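Local coordinates for protein CghA (Chaetomium globosum, PDB 6KBC) that is a two-domain, mostly beta protein of the Diels-Alderase family (calycin clan) that holds WK1 in a pocket with residues of both domains, at residues D39-T44 / P74-A79; Q93-P98 / V146-P151; F244-A249 / V253-R258. One frame throughout, in Å; residues are numbered along the deposited sequence.

Contact 1. Residues D39-T44 / P74-A79; sequences DKLSPT and PASFRA
L41 reaches across with one methyl, CD2, which overlaps S76 and F77, where loop gives way to strand 77-85. CD2 lies 4.3 Å from CB of S76 and 4.4 Å from CE1 of F77, so it meets the phenyl ring obliquely, nearest CE1, while resting beside the serine methylene. The leucine gets there by trailing CG away from its backbone N (chi1 -179°), and it is this one branch that makes both contacts. S76 CB also sits over a face of the F77 ring, offset toward its rim, and the serine methylene, leucine methyl and phenyl ring form one small apolar cluster. S76 OG plays no part in it and bonds to D69 O. F15 and L10 lie against the same group. Each segment also has bonds of its own. T44 N donates to S42 OG at 3.3 Å with an N-H...O angle of 166°, forming an ST turn. A75 is the centre of an inverse gamma turn, and R78 NH2 gives a 3.0 Å bond to A75 O on a lone pair in the carbonyl plane. This is plain buried packing of a long connecting loop against the start of a meander strand in the N-terminal calycin-clan domain.

Contact 2. Residues Q93-P98 / V146-P151; sequences QHLVVP and VVFDAP. With WK1 ((2S)-3-[(2S,4E)-4-[[(1R,2S,4aR,6S,8R,8aS)-2-[(E)-but-2-en-2-yl]-6,8-dimethyl-1,2,4a,5,6,7,8,8a-octahydronaphthalen-1-yl]-oxidanyl-methylidene]-3,5-bis(oxidanylidene)pyrrolidin-2-yl]-2-methyl-2-oxidanyl-propanoic acid), chain B.
H94 and L95 point to opposite sides of strand 90-96: H94 bonds to WK1, while L95 meets A150 and F148. The imidazole of H94 is gripped at both nitrogens. NE2 donates to WK1 O at 2.6 Å with an N-H...O angle of 160°, and the acceptor lies at the ring edge, in its plane; ND1 is hydrogen-bonded to NH1 of R78. Two bonds at separate corners fix the rotation of the ring. WK1 O is one of the two oxygens on C17, and the imidazole carbon CE1 also comes within 3.3 Å of it. Elsewhere K352, S65, N82 and N364 bond to the ligand.

L95 comes next, and its two branches straddle a single methyl: CD1 and CD2 are each 4.1 Å from A150 CB. With CG anti to the carbonyl carbon (chi1 -54°), the branch end is carried toward A150 and F148, and CD1 additionally approaches CD1 of the F148 ring at 4.2 Å, on an oblique line.

No backbone bond joins the two segments. Strand 90-96 pairs with 77-85, and strand 143-150 with 132-137 and 154-162, so the contact is side-chain packing between strands that are not paired with each other, within the antiparallel beta architecture of a calycin-clan domain. I81 and A133 each touch both L95 and F148, extending the apolar layer.

Past L95, V97 packs on T131. In the second segment, D149 points away from 93-98 and forms a salt bridge with R130.

Contact 3. Residues F244-A249 / V253-R258; sequences FVRAQA and VMAVMR. With WK1 ((2S)-3-[(2S,4E)-4-[[(1R,2S,4aR,6S,8R,8aS)-2-[(E)-but-2-en-2-yl]-6,8-dimethyl-1,2,4a,5,6,7,8,8a-octahydronaphthalen-1-yl]-oxidanyl-methylidene]-3,5-bis(oxidanylidene)pyrrolidin-2-yl]-2-methyl-2-oxidanyl-propanoic acid), chain B.
V245 and V256 make the tight part of this hairpin: their side chains lie side by side, pointing the same way, with CB to CB only 3.7 Å. They are a hydrogen-bonded antiparallel pair, V245 N reaching V256 O at 2.9 Å and V256 N reaching V245 O at 2.8 Å. A247 and M254 form the next such pair, and its N-H groups meet the carbonyls much more nearly head-on. M254 CG occupies the crowded position between backbone N and carbonyl carbon (chi1 71°), which lays it 3.8 Å from A247 CB. This face is filled out by L327 of strand 324-330, inside the C-terminal domain.

On the opposite face, the part formed by Q248, V253, R246 and A255 is looser. Toward the turn, Q248 is partly exposed and lends V253 CG2 just its CG and NE2, the amide N at 3.8 Å. R246 skims A255 CB; its NH2 lies at the edge of the F244 ring, in the ring plane, and its guanidinium forms salt bridges with D52 and D227 of the N-terminal domain.

At the far end of this face the packing is close. M257, bent at chi2 and chi3, brings CE into the plane of the F244 ring at its edge, 3.6 Å from F244 CB. Its SD and CE both lie 3.4 Å from WK1 C6, while WK1 C90 sits over a face of the phenyl ring. The strand pair thus offers WK1 an apolar wall of ring face and thioether, which is consistent with recognition here largely by shape and dispersion; the buried arginine charge is probably offset by D52 and D227.

Overall arrangement
The contacts follow in series along the chain, 1 to 3. Contacts 1 and 2, in the N-terminal domain with centres about 16 Å apart, touch directly because strands 77-85 and 90-96 are antiparallel neighbours, with backbone bonds such as L95 N to A79 O. Contact 3, the hairpin 239-249/252-261 of the C-terminal domain, has its centre about 28 Å from that of contact 1 and 26 Å from that of contact 2. The nearest atoms of contacts 2 and 3 are about 11 Å apart, yet WK1 bridges them: H94 bonds its carboxyl end, while F244 and M257 pack on its hydrocarbon part. The pocket thus draws on both domains, consistent with a site between them.

Contact 1. Residues D39-T44 / P74-A79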
# COMPACT_ATOMS: atom_id res chain seq x y z
N ASP A 39 5.77 22.41 5.76
CA ASP A 39 6.86 23.12 6.42
C ASP A 39 7.27 22.49 7.74
O ASP A 39 8.46 22.24 7.96
CB ASP A 39 6.46 24.59 6.63
CG ASP A 39 6.38 25.35 5.32
OD1 ASP A 39 7.39 25.39 4.58
OD2 ASP A 39 5.29 25.88 5.00
N LYS A 40 6.32 22.24 8.63
CA LYS A 40 6.57 21.55 9.89
C LYS A 40 5.73 20.28 9.90
O LYS A 40 4.61 20.26 9.38
CB LYS A 40 6.20 22.43 11.10
CG LYS A 40 7.22 23.51 11.47
CD LYS A 40 8.63 23.00 11.77
CE LYS A 40 9.48 24.13 12.37
NZ LYS A 40 10.86 24.16 11.79
N LEU A 41 6.27 19.22 10.49
CA LEU A 41 5.57 17.94 10.53
C LEU A 41 4.88 17.78 11.88
O LEU A 41 5.54 17.84 12.93
CB LEU A 41 6.52 16.77 10.26
CG LEU A 41 5.87 15.38 10.26
CD1 LEU A 41 4.93 15.18 9.08
CD2 LEU A 41 6.94 14.30 10.29
N SER A 42 3.57 17.60 11.85
CA SER A 42 2.82 17.34 13.07
C SER A 42 3.40 16.12 13.78
O SER A 42 3.75 15.13 13.14
CB SER A 42 1.34 17.12 12.77
OG SER A 42 0.69 16.53 13.88
N PRO A 43 3.50 16.15 15.12
CA PRO A 43 4.07 15.00 15.83
C PRO A 43 3.16 13.78 15.86
O PRO A 43 3.60 12.73 16.34
CB PRO A 43 4.30 15.55 17.25
CG PRO A 43 3.28 16.63 17.39
CD PRO A 43 3.14 17.25 16.02
N THR A 44 1.93 13.87 15.38
CA THR A 44 1.05 12.71 15.29
C THR A 44 0.68 12.38 13.86
O THR A 44 -0.20 11.54 13.63
CB THR A 44 -0.23 12.91 16.09
OG1 THR A 44 -0.96 14.01 15.54
CG2 THR A 44 0.08 13.19 17.56
N PRO A 74 12.96 11.17 16.85
CA PRO A 74 13.66 11.91 15.79
C PRO A 74 13.75 11.18 14.45
O PRO A 74 13.87 11.84 13.42
CB PRO A 74 15.06 12.11 16.38
CG PRO A 74 15.26 10.92 17.26
CD PRO A 74 13.90 10.60 17.84
N ALA A 75 13.67 9.84 14.46
CA ALA A 75 13.82 9.05 13.24
C ALA A 75 12.51 9.03 12.43
O ALA A 75 11.90 7.99 12.20
CB ALA A 75 14.27 7.64 13.59
N SER A 76 12.10 10.22 11.99
CA SER A 76 10.81 10.37 11.32
C SER A 76 10.84 10.00 9.85
O SER A 76 9.78 9.81 9.26
CB SER A 76 10.30 11.80 11.45
OG SER A 76 9.80 12.04 12.76
N PHE A 77 12.02 9.93 9.23
CA PHE A 77 12.13 9.80 7.79
C PHE A 77 12.75 8.46 7.45
O PHE A 77 13.84 8.12 7.94
CB PHE A 77 12.96 10.94 7.19
CG PHE A 77 12.56 12.28 7.70
CD1 PHE A 77 11.22 12.64 7.72
CD2 PHE A 77 13.50 13.17 8.18
CE1 PHE A 77 10.82 13.87 8.19
CE2 PHE A 77 13.11 14.41 8.67
CZ PHE A 77 11.77 14.75 8.68
N ARG A 78 12.07 7.71 6.60
CA ARG A 78 12.31 6.28 6.53
C ARG A 78 11.77 5.79 5.19
O ARG A 78 10.68 6.18 4.78
CB ARG A 78 11.59 5.61 7.71
CG ARG A 78 11.84 4.17 8.00
CD ARG A 78 10.94 3.81 9.17
NE ARG A 78 11.25 4.58 10.37
CZ ARG A 78 12.16 4.24 11.28
NH1 ARG A 78 12.83 3.11 11.18
NH2 ARG A 78 12.36 5.03 12.33
N ALA A 79 12.56 4.99 4.50
CA ALA A 79 12.09 4.23 3.35
C ALA A 79 12.07 2.79 3.81
O ALA A 79 13.14 2.20 4.04
CB ALA A 79 12.97 4.42 2.12

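Contact 2. Residues Q93-P98 / V146-P151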
# COMPACT_ATOMS: atom_id res chain seq x y z
N GLN A 93 14.59 -4.07 5.05
CA GLN A 93 15.38 -3.10 5.79
C GLN A 93 14.70 -1.75 5.70
O GLN A 93 13.98 -1.46 4.74
CB GLN A 93 16.81 -2.99 5.25
CG GLN A 93 17.72 -4.14 5.62
CD GLN A 93 19.16 -3.86 5.22
OE1 GLN A 93 19.56 -2.70 5.13
NE2 GLN A 93 19.93 -4.92 4.99
N HIS A 94 14.92 -0.94 6.72
CA HIS A 94 14.60 0.48 6.70
C HIS A 94 15.86 1.26 6.37
O HIS A 94 16.93 0.99 6.93
CB HIS A 94 14.04 0.94 8.04
CG HIS A 94 12.74 0.31 8.40
ND1 HIS A 94 12.12 0.54 9.61
CD2 HIS A 94 11.93 -0.52 7.71
CE1 HIS A 94 10.98 -0.13 9.65
NE2 HIS A 94 10.84 -0.78 8.51
N LEU A 95 15.73 2.21 5.47
CA LEU A 95 16.73 3.25 5.26
C LEU A 95 16.25 4.46 6.05
O LEU A 95 15.36 5.18 5.61
CB LEU A 95 16.90 3.57 3.79
CG LEU A 95 17.21 2.39 2.88
CD1 LEU A 95 17.37 2.87 1.44
CD2 LEU A 95 18.46 1.68 3.37
N VAL A 96 16.81 4.65 7.23
CA VAL A 96 16.49 5.81 8.06
C VAL A 96 17.44 6.93 7.70
O VAL A 96 18.67 6.75 7.73
CB VAL A 96 16.58 5.46 9.55
CG1 VAL A 96 16.07 6.61 10.40
CG2 VAL A 96 15.81 4.17 9.84
N VAL A 97 16.89 8.09 7.34
CA VAL A 97 17.69 9.20 6.82
C VAL A 97 17.34 10.46 7.59
O VAL A 97 16.25 10.58 8.17
CB VAL A 97 17.46 9.39 5.30
CG1 VAL A 97 17.88 8.14 4.54
CG2 VAL A 97 16.01 9.76 5.01
N PRO A 98 18.26 11.43 7.62
CA PRO A 98 17.97 12.72 8.28
C PRO A 98 17.28 13.76 7.42
O PRO A 98 16.82 14.76 7.96
CB PRO A 98 19.38 13.21 8.67
CG PRO A 98 20.25 12.66 7.59
CD PRO A 98 19.68 11.31 7.25
N VAL A 146 11.85 5.06 -9.08
CA VAL A 146 12.35 4.97 -7.72
C VAL A 146 13.79 4.48 -7.81
O VAL A 146 14.06 3.50 -8.50
CB VAL A 146 11.50 4.01 -6.87
CG1 VAL A 146 12.03 3.95 -5.46
CG2 VAL A 146 10.05 4.46 -6.92
N VAL A 147 14.70 5.18 -7.14
CA VAL A 147 16.12 4.88 -7.26
C VAL A 147 16.71 4.76 -5.87
O VAL A 147 16.53 5.64 -5.03
CB VAL A 147 16.87 5.94 -8.07
CG1 VAL A 147 18.34 5.58 -8.16
CG2 VAL A 147 16.26 6.06 -9.46
N PHE A 148 17.42 3.66 -5.63
CA PHE A 148 18.12 3.42 -4.39
C PHE A 148 19.61 3.53 -4.63
O PHE A 148 20.13 2.94 -5.59
CB PHE A 148 17.77 2.05 -3.82
CG PHE A 148 16.29 1.87 -3.56
CD1 PHE A 148 15.71 2.38 -2.40
CD2 PHE A 148 15.48 1.24 -4.49
CE1 PHE A 148 14.36 2.23 -2.17
CE2 PHE A 148 14.12 1.08 -4.25
CZ PHE A 148 13.56 1.58 -3.10
N ASP A 149 20.29 4.29 -3.78
CA ASP A 149 21.74 4.38 -3.77
C ASP A 149 22.15 4.25 -2.30
O ASP A 149 22.44 5.23 -1.62
CB ASP A 149 22.24 5.70 -4.41
CG ASP A 149 23.76 5.79 -4.47
OD1 ASP A 149 24.44 4.76 -4.26
OD2 ASP A 149 24.27 6.90 -4.71
N ALA A 150 22.15 3.01 -1.81
CA ALA A 150 22.49 2.71 -0.42
C ALA A 150 23.56 1.64 -0.43
O ALA A 150 23.28 0.46 -0.15
CB ALA A 150 21.26 2.27 0.37
N PRO A 151 24.81 2.01 -0.74
CA PRO A 151 25.86 0.99 -0.93
C PRO A 151 26.00 0.08 0.29
O PRO A 151 25.91 0.53 1.44
CB PRO A 151 27.13 1.82 -1.17
CG PRO A 151 26.78 3.22 -0.73
CD PRO A 151 25.32 3.37 -0.95
O WK1 B . 8.80 -2.34 8.43
C17 WK1 B . 8.32 -2.63 7.37
O1 WK1 B . 8.99 -2.94 6.43
C19 WK1 B . 6.86 -2.62 7.18
O2 WK1 B . 6.17 -2.38 8.36
C18 WK1 B . 6.42 -3.98 6.73
C20 WK1 B . 6.63 -1.49 6.21
C22 WK1 B . 5.29 -1.57 5.61
N WK1 B . 4.98 -0.66 4.52
C21 WK1 B . 3.78 -0.13 4.72
O5 WK1 B . 3.23 0.71 3.87
C23 WK1 B . 4.15 -1.41 6.48
O4 WK1 B . 3.97 -2.02 7.63
C24 WK1 B . 3.14 -0.54 5.98
C16 WK1 B . 1.87 -0.20 6.60
O3 WK1 B . 1.60 -0.75 7.72
C9 WK1 B . 0.88 0.63 5.89
C8 WK1 B . 0.18 -0.46 5.03
C12 WK1 B . 1.02 -1.55 4.40
C13 WK1 B . 1.46 -1.49 3.16
C90 WK1 B . 2.29 -2.58 2.57
C14 WK1 B . 1.37 -2.76 5.19
C7 WK1 B . -0.89 -1.17 5.79
C6 WK1 B . -1.81 -0.47 6.39
C3 WK1 B . -1.57 1.00 6.52
C4 WK1 B . -0.12 1.35 6.79
C5 WK1 B . 0.02 2.84 6.59
C11 WK1 B . 1.38 3.29 7.02
C2 WK1 B . -2.51 1.76 7.42
C1 WK1 B . -2.43 3.18 6.96
C10 WK1 B . -3.44 4.10 7.56
C WK1 B . -1.05 3.67 7.28

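Contact 3. Residues F244-A249 / V253-R258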
# COMPACT_ATOMS: atom_id res chain seq x y z
N PHE A 244 -3.64 -4.53 3.44
CA PHE A 244 -3.23 -4.08 2.11
C PHE A 244 -3.33 -5.23 1.13
O PHE A 244 -2.89 -6.34 1.43
CB PHE A 244 -1.79 -3.56 2.11
CG PHE A 244 -1.29 -3.18 0.72
CD1 PHE A 244 -1.52 -1.91 0.21
CD2 PHE A 244 -0.61 -4.10 -0.07
CE1 PHE A 244 -1.07 -1.55 -1.08
CE2 PHE A 244 -0.15 -3.76 -1.36
CZ PHE A 244 -0.39 -2.48 -1.86
N VAL A 245 -3.89 -4.98 -0.06
CA VAL A 245 -3.89 -5.98 -1.13
C VAL A 245 -3.54 -5.31 -2.44
O VAL A 245 -4.08 -4.26 -2.77
CB VAL A 245 -5.27 -6.66 -1.31
CG1 VAL A 245 -5.22 -7.64 -2.46
CG2 VAL A 245 -5.73 -7.34 -0.06
N ARG A 246 -2.69 -5.97 -3.23
CA ARG A 246 -2.63 -5.69 -4.66
C ARG A 246 -2.50 -7.02 -5.36
O ARG A 246 -1.59 -7.78 -5.05
CB ARG A 246 -1.46 -4.77 -5.02
CG ARG A 246 -1.51 -4.39 -6.51
CD ARG A 246 -0.25 -3.68 -6.97
NE ARG A 246 0.16 -2.61 -6.07
CZ ARG A 246 -0.45 -1.43 -5.95
NH1 ARG A 246 -1.53 -1.15 -6.68
NH2 ARG A 246 0.04 -0.53 -5.11
N ALA A 247 -3.41 -7.31 -6.29
CA ALA A 247 -3.41 -8.61 -6.93
C ALA A 247 -3.91 -8.47 -8.35
O ALA A 247 -4.73 -7.61 -8.66
CB ALA A 247 -4.31 -9.62 -6.20
N GLN A 248 -3.46 -9.39 -9.20
CA GLN A 248 -3.91 -9.49 -10.58
C GLN A 248 -4.23 -10.94 -10.88
O GLN A 248 -3.42 -11.83 -10.56
CB GLN A 248 -2.86 -8.96 -11.56
CG GLN A 248 -3.31 -9.12 -13.04
CD GLN A 248 -2.31 -8.53 -14.02
OE1 GLN A 248 -1.11 -8.74 -13.90
NE2 GLN A 248 -2.82 -7.75 -14.96
N ALA A 249 -5.39 -11.20 -11.46
CA ALA A 249 -5.80 -12.56 -11.83
C ALA A 249 -6.61 -12.46 -13.11
O ALA A 249 -7.73 -11.94 -13.09
CB ALA A 249 -6.60 -13.24 -10.72
N VAL A 253 -7.77 -6.73 -11.82
CA VAL A 253 -6.77 -6.10 -10.97
C VAL A 253 -7.50 -5.55 -9.75
O VAL A 253 -8.51 -4.86 -9.89
CB VAL A 253 -6.01 -4.99 -11.71
CG1 VAL A 253 -5.18 -4.18 -10.74
CG2 VAL A 253 -5.12 -5.62 -12.79
N MET A 254 -6.99 -5.87 -8.57
CA MET A 254 -7.66 -5.46 -7.34
C MET A 254 -6.64 -4.86 -6.38
O MET A 254 -5.50 -5.33 -6.29
CB MET A 254 -8.41 -6.61 -6.66
CG MET A 254 -7.57 -7.69 -6.01
SD MET A 254 -8.29 -9.35 -6.15
CE MET A 254 -8.50 -9.60 -7.93
N ALA A 255 -7.06 -3.80 -5.70
CA ALA A 255 -6.20 -3.12 -4.75
C ALA A 255 -7.05 -2.69 -3.58
O ALA A 255 -8.19 -2.25 -3.76
CB ALA A 255 -5.48 -1.92 -5.39
N VAL A 256 -6.54 -2.89 -2.37
CA VAL A 256 -7.35 -2.76 -1.17
C VAL A 256 -6.52 -2.11 -0.09
O VAL A 256 -5.35 -2.46 0.10
CB VAL A 256 -7.88 -4.12 -0.66
CG1 VAL A 256 -8.61 -3.95 0.69
CG2 VAL A 256 -8.81 -4.75 -1.67
N MET A 257 -7.13 -1.19 0.65
CA MET A 257 -6.63 -0.77 1.95
C MET A 257 -7.86 -0.79 2.84
O MET A 257 -8.73 0.08 2.69
CB MET A 257 -5.99 0.62 1.90
CG MET A 257 -5.29 1.05 3.20
SD MET A 257 -4.40 -0.20 4.17
CE MET A 257 -2.95 -0.28 3.15
N ARG A 258 -7.98 -1.81 3.71
CA ARG A 258 -9.13 -1.97 4.60
C ARG A 258 -8.67 -1.83 6.05
O ARG A 258 -7.72 -2.50 6.48
CB ARG A 258 -9.84 -3.33 4.39
CG ARG A 258 -11.15 -3.43 5.23
CD ARG A 258 -10.71 -4.03 6.56
NE ARG A 258 -10.30 -5.43 6.52
CZ ARG A 258 -9.38 -5.95 7.31
NH1 ARG A 258 -8.48 -5.12 7.85
NH2 ARG A 258 -9.17 -7.26 7.33
O WK1 B . 8.80 -2.34 8.43
C17 WK1 B . 8.32 -2.63 7.37
O1 WK1 B . 8.99 -2.94 6.43
C19 WK1 B . 6.86 -2.62 7.18
O2 WK1 B . 6.17 -2.38 8.36
C18 WK1 B . 6.42 -3.98 6.73
C20 WK1 B . 6.63 -1.49 6.21
C22 WK1 B . 5.29 -1.57 5.61
N WK1 B . 4.98 -0.66 4.52
C21 WK1 B . 3.78 -0.13 4.72
O5 WK1 B . 3.23 0.71 3.87
C23 WK1 B . 4.15 -1.41 6.48
O4 WK1 B . 3.97 -2.02 7.63
C24 WK1 B . 3.14 -0.54 5.98
C16 WK1 B . 1.87 -0.20 6.60
O3 WK1 B . 1.60 -0.75 7.72
C9 WK1 B . 0.88 0.63 5.89
C8 WK1 B . 0.18 -0.46 5.03
C12 WK1 B . 1.02 -1.55 4.40
C13 WK1 B . 1.46 -1.49 3.16
C90 WK1 B . 2.29 -2.58 2.57
C14 WK1 B . 1.37 -2.76 5.19
C7 WK1 B . -0.89 -1.17 5.79
C6 WK1 B . -1.81 -0.47 6.39
C3 WK1 B . -1.57 1.00 6.52
C4 WK1 B . -0.12 1.35 6.79
C5 WK1 B . 0.02 2.84 6.59
C11 WK1 B . 1.38 3.29 7.02
C2 WK1 B . -2.51 1.76 7.42
C1 WK1 B . -2.43 3.18 6.96
C10 WK1 B . -3.44 4.10 7.56
C WK1 B . -1.05 3.67 7.28